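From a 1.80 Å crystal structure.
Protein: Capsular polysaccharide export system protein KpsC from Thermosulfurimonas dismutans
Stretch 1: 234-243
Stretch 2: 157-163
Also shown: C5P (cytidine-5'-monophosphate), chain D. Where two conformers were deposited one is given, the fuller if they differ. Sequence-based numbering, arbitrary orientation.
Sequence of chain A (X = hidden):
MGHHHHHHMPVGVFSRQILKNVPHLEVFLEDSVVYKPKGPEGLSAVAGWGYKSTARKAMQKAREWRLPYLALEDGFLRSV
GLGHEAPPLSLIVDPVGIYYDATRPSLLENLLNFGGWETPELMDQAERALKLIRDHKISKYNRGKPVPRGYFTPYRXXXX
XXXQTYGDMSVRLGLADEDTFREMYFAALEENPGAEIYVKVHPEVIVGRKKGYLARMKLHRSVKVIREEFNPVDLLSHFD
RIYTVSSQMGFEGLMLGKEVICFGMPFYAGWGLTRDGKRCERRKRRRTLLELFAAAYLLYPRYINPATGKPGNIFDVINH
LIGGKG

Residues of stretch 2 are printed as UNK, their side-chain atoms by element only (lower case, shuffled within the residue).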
# COMPACT_ATOMS: atom_id res chain seq x y z
N ASP A 234 0.62 -16.40 2.70
CA ASP A 234 0.56 -17.74 3.28
C ASP A 234 0.03 -17.68 4.71
O ASP A 234 -0.84 -18.47 5.10
CB ASP A 234 1.94 -18.39 3.25
CG ASP A 234 1.88 -19.88 3.54
OD1 ASP A 234 0.79 -20.47 3.43
OD2 ASP A 234 2.93 -20.46 3.89
N LEU A 235 0.54 -16.74 5.51
CA LEU A 235 0.06 -16.57 6.87
C LEU A 235 -1.44 -16.29 6.90
O LEU A 235 -2.17 -16.84 7.73
CB LEU A 235 0.83 -15.45 7.56
CG LEU A 235 0.48 -15.17 9.03
CD1 LEU A 235 0.82 -16.37 9.90
CD2 LEU A 235 1.20 -13.93 9.52
N LEU A 236 -1.91 -15.43 6.00
CA LEU A 236 -3.31 -15.03 6.00
C LEU A 236 -4.24 -16.21 5.72
O LEU A 236 -5.38 -16.23 6.20
CB LEU A 236 -3.54 -13.92 4.98
CG LEU A 236 -3.03 -12.54 5.38
CD1 LEU A 236 -2.93 -11.63 4.17
CD2 LEU A 236 -3.94 -11.93 6.43
N SER A 237 -3.77 -17.20 4.95
CA SER A 237 -4.63 -18.32 4.59
C SER A 237 -5.09 -19.12 5.80
O SER A 237 -6.06 -19.88 5.69
CB SER A 237 -3.89 -19.26 3.63
OG SER A 237 -2.89 -20.00 4.30
N HIS A 238 -4.44 -18.96 6.95
CA HIS A 238 -4.77 -19.72 8.15
C HIS A 238 -5.78 -19.01 9.04
O HIS A 238 -6.06 -19.49 10.14
CB HIS A 238 -3.51 -20.01 8.95
CG HIS A 238 -2.56 -20.93 8.25
ND1 HIS A 238 -2.61 -22.30 8.38
CD2 HIS A 238 -1.53 -20.68 7.41
CE1 HIS A 238 -1.66 -22.85 7.65
NE2 HIS A 238 -0.98 -21.89 7.05
N PHE A 239 -6.33 -17.88 8.59
CA PHE A 239 -7.31 -17.13 9.36
C PHE A 239 -8.51 -16.82 8.48
O PHE A 239 -8.42 -16.79 7.25
CB PHE A 239 -6.72 -15.83 9.92
CG PHE A 239 -5.54 -16.04 10.83
CD1 PHE A 239 -5.70 -16.12 12.20
CD2 PHE A 239 -4.26 -16.15 10.31
CE1 PHE A 239 -4.62 -16.31 13.04
CE2 PHE A 239 -3.17 -16.35 11.14
CZ PHE A 239 -3.35 -16.43 12.50
N ASP A 240 -9.65 -16.60 9.13
CA ASP A 240 -10.84 -16.09 8.47
C ASP A 240 -11.09 -14.62 8.74
O ASP A 240 -11.70 -13.93 7.91
CB ASP A 240 -12.08 -16.89 8.90
CG ASP A 240 -11.99 -18.35 8.51
OD1 ASP A 240 -11.39 -18.65 7.46
OD2 ASP A 240 -12.54 -19.19 9.25
N ARG A 241 -10.64 -14.11 9.89
CA ARG A 241 -10.94 -12.76 10.34
C ARG A 241 -9.64 -12.03 10.65
O ARG A 241 -8.82 -12.52 11.43
CB ARG A 241 -11.85 -12.81 11.58
CG ARG A 241 -12.14 -11.46 12.20
CD ARG A 241 -13.17 -11.59 13.31
NE ARG A 241 -14.52 -11.80 12.80
CZ ARG A 241 -15.58 -12.07 13.55
NH1 ARG A 241 -15.45 -12.17 14.87
NH2 ARG A 241 -16.76 -12.24 12.99
N ILE A 242 -9.47 -10.86 10.05
CA ILE A 242 -8.25 -10.07 10.17
C ILE A 242 -8.59 -8.72 10.77
O ILE A 242 -9.63 -8.12 10.43
CB ILE A 242 -7.55 -9.89 8.81
CG1 ILE A 242 -7.43 -11.23 8.07
CG2 ILE A 242 -6.17 -9.27 8.99
CD1 ILE A 242 -6.69 -12.31 8.83
N TYR A 243 -7.73 -8.23 11.65
CA TYR A 243 -7.86 -6.91 12.26
C TYR A 243 -6.70 -6.03 11.82
O TYR A 243 -5.54 -6.44 11.91
CB TYR A 243 -7.88 -7.00 13.79
CG TYR A 243 -9.16 -7.58 14.37
CD1 TYR A 243 -9.39 -8.95 14.37
CD2 TYR A 243 -10.12 -6.76 14.94
CE1 TYR A 243 -10.54 -9.48 14.90
CE2 TYR A 243 -11.28 -7.28 15.48
CZ TYR A 243 -11.48 -8.64 15.46
OH TYR A 243 -12.64 -9.16 16.00
N UNK A 157 -10.09 -22.05 16.72
CA UNK A 157 -10.55 -20.69 16.49
C UNK A 157 -9.42 -19.70 16.78
O UNK A 157 -8.77 -19.79 17.83
o UNK A 157 -14.04 -17.54 17.92
o UNK A 157 -13.79 -19.46 18.94
c UNK A 157 -12.45 -19.06 17.01
c UNK A 157 -13.50 -18.66 18.03
c UNK A 157 -11.77 -20.38 17.35
N UNK A 158 -9.20 -18.77 15.87
CA UNK A 158 -8.10 -17.83 16.00
C UNK A 158 -8.32 -16.66 15.05
O UNK A 158 -8.92 -16.81 13.98
c UNK A 158 -6.76 -18.51 15.69
c UNK A 158 -6.73 -19.17 14.33
n UNK A 158 -5.45 -20.51 12.73
n UNK A 158 -5.52 -22.61 13.71
c UNK A 158 -5.53 -21.83 12.63
n UNK A 158 -5.60 -22.39 11.43
c UNK A 158 -5.38 -19.76 13.99
N UNK A 159 -7.82 -15.48 15.46
CA UNK A 159 -7.87 -14.28 14.64
C UNK A 159 -6.47 -13.69 14.56
O UNK A 159 -5.59 -14.01 15.36
c UNK A 159 -8.39 -12.67 16.53
c UNK A 159 -8.87 -13.24 15.20
c UNK A 159 -10.25 -13.85 15.35
N UNK A 160 -6.27 -12.81 13.58
CA UNK A 160 -4.97 -12.22 13.31
C UNK A 160 -5.07 -10.70 13.40
O UNK A 160 -5.95 -10.09 12.79
c UNK A 160 -2.01 -12.71 12.51
c UNK A 160 -2.71 -12.42 10.12
c UNK A 160 -3.05 -12.11 11.57
c UNK A 160 -4.46 -12.62 11.92
N UNK A 161 -4.16 -10.10 14.17
CA UNK A 161 -4.01 -8.66 14.25
C UNK A 161 -2.74 -8.25 13.50
O UNK A 161 -1.69 -8.86 13.69
c UNK A 161 -3.93 -8.19 15.71
c UNK A 161 -6.12 -9.32 16.34
c UNK A 161 -4.93 -7.85 17.97
c UNK A 161 -5.24 -8.08 16.50
N UNK A 162 -2.86 -7.24 12.65
CA UNK A 162 -1.75 -6.76 11.83
C UNK A 162 -1.11 -5.57 12.53
O UNK A 162 -1.78 -4.58 12.83
c UNK A 162 -2.84 -7.60 9.72
c UNK A 162 -3.49 -7.29 8.39
c UNK A 162 -2.22 -6.38 10.42
c UNK A 162 -1.06 -5.82 9.59
N UNK A 163 0.19 -5.68 12.81
CA UNK A 163 0.93 -4.56 13.37
C UNK A 163 1.58 -3.76 12.25
O UNK A 163 1.78 -4.26 11.13
c UNK A 163 2.00 -5.06 14.35
o UNK A 163 3.57 -4.13 15.89
o UNK A 163 1.81 -2.93 15.41
c UNK A 163 2.50 -3.96 15.28
O3P C5P D . 1.11 -0.99 4.68
P C5P D . 2.23 -1.67 5.44
O1P C5P D . 1.78 -1.90 6.88
O2P C5P D . 3.60 -1.02 5.46
O5' C5P D . 2.38 -3.11 4.77
C5' C5P D . 3.18 -3.30 3.61
C4' C5P D . 3.26 -4.77 3.26
O4' C5P D . 4.12 -5.44 4.22
C3' C5P D . 1.94 -5.53 3.34
O3' C5P D . 1.17 -5.41 2.16
C2' C5P D . 2.39 -6.96 3.63
O2' C5P D . 2.80 -7.62 2.44
C1' C5P D . 3.62 -6.72 4.51
N1 C5P D . 3.29 -6.79 5.95
C2 C5P D . 3.59 -8.02 6.75
N3 C5P D . 3.25 -8.07 8.22
C4 C5P D . 2.63 -6.92 8.87
C5 C5P D . 2.33 -5.69 8.08
C6 C5P D . 2.67 -5.64 6.61
O2 C5P D . 4.09 -8.95 6.23
N4 C5P D . 2.30 -6.97 10.29
O HOH W 1 -10.32 -16.10 11.95

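Position 157 carries three carbons in a row, and the third holds two oxygens. That is a carboxylate on a two-carbon arm. CA-to-CB points away from stretch 1, and no atom of the side chain comes within contact distance of it. The residue is Glu157.

Position 158 has a chain of three carbons, then a nitrogen, then a carbon bearing two more nitrogens. This is a guanidinium. CA-to-CB points toward stretch 1, and the chain runs along one face of the Phe239 ring to reach the backbone of His238. The residue is Arg158. Its NE donates a hydrogen bond to His238 O at 2.8 Å, and NH2 adds a weak one to the same His238 O at 3.2 Å. The carbonyl lies near the guanidinium plane, where the N-H groups point. Arg158 CD packs 3.7 Å from Phe239 CE1. The charge itself is farther off, with Arg158 CZ 5.8 Å from the centroid of the Phe239 ring, so any cation-pi attraction is weak at most. Water 1 joins the backbones here, donating to Arg158 O at 2.6 Å and accepting from Asp240 N at 2.9 Å.

Position 159 has three carbons, one carrying the other two. The fork sits at CB, which lies 4.1 Å from Tyr243 CE1, at the edge of that ring. The residue is Val159. Its CG1 is 4.2 Å from Arg241 CD.

Position 160 has four carbons, forked at the second. CB sits over the face of the Phe239 ring opposite the position 158 chain, 3.6 Å from the ring centroid, in a CH-pi contact. CB of position 160 is also 3.8 Å from Ile242 CD1. The residue is Leu160. Its CD2 reaches the helix, 3.9 Å from Leu236 CD2 and 4.2 Å from Leu235 CD2.

Position 161 also has four carbons forked at the second. The side chain lies on the sheet face that holds Tyr243 and touches that residue. The residue is Leu161, with CD1 3.8 Å from Tyr243 CD1.

Position 162 has four carbons forked at the first, with one arm two carbons long. The end of that arm meets Ile242. The residue is Ile162, and its CD1 lies 3.4 Å from Ile242 CG2. Two conformers were deposited and one is given.

Position 163 has two carbons, the second carrying two oxygens. It makes no contact with stretch 1. The residue is Asp163. Its backbone O accepts a hydrogen bond from N4 of the cytidine-5'-monophosphate at 2.9 Å.

The contact is a parallel strand pairing. Ile242 pairs with Leu160, and Tyr243 with Leu161. Leu160 N donates weakly to Arg241 O at 3.3 Å, Tyr243 N donates to Leu160 O at 2.8 Å, and Ile162 N donates to Tyr243 O at 2.9 Å. Leu160 packs against the helix, Phe239 and Ile242. Arg158 extends the contact beyond the paired strands by binding the turn at His238 O.

Stretch 2 (157-163) ERVLLID
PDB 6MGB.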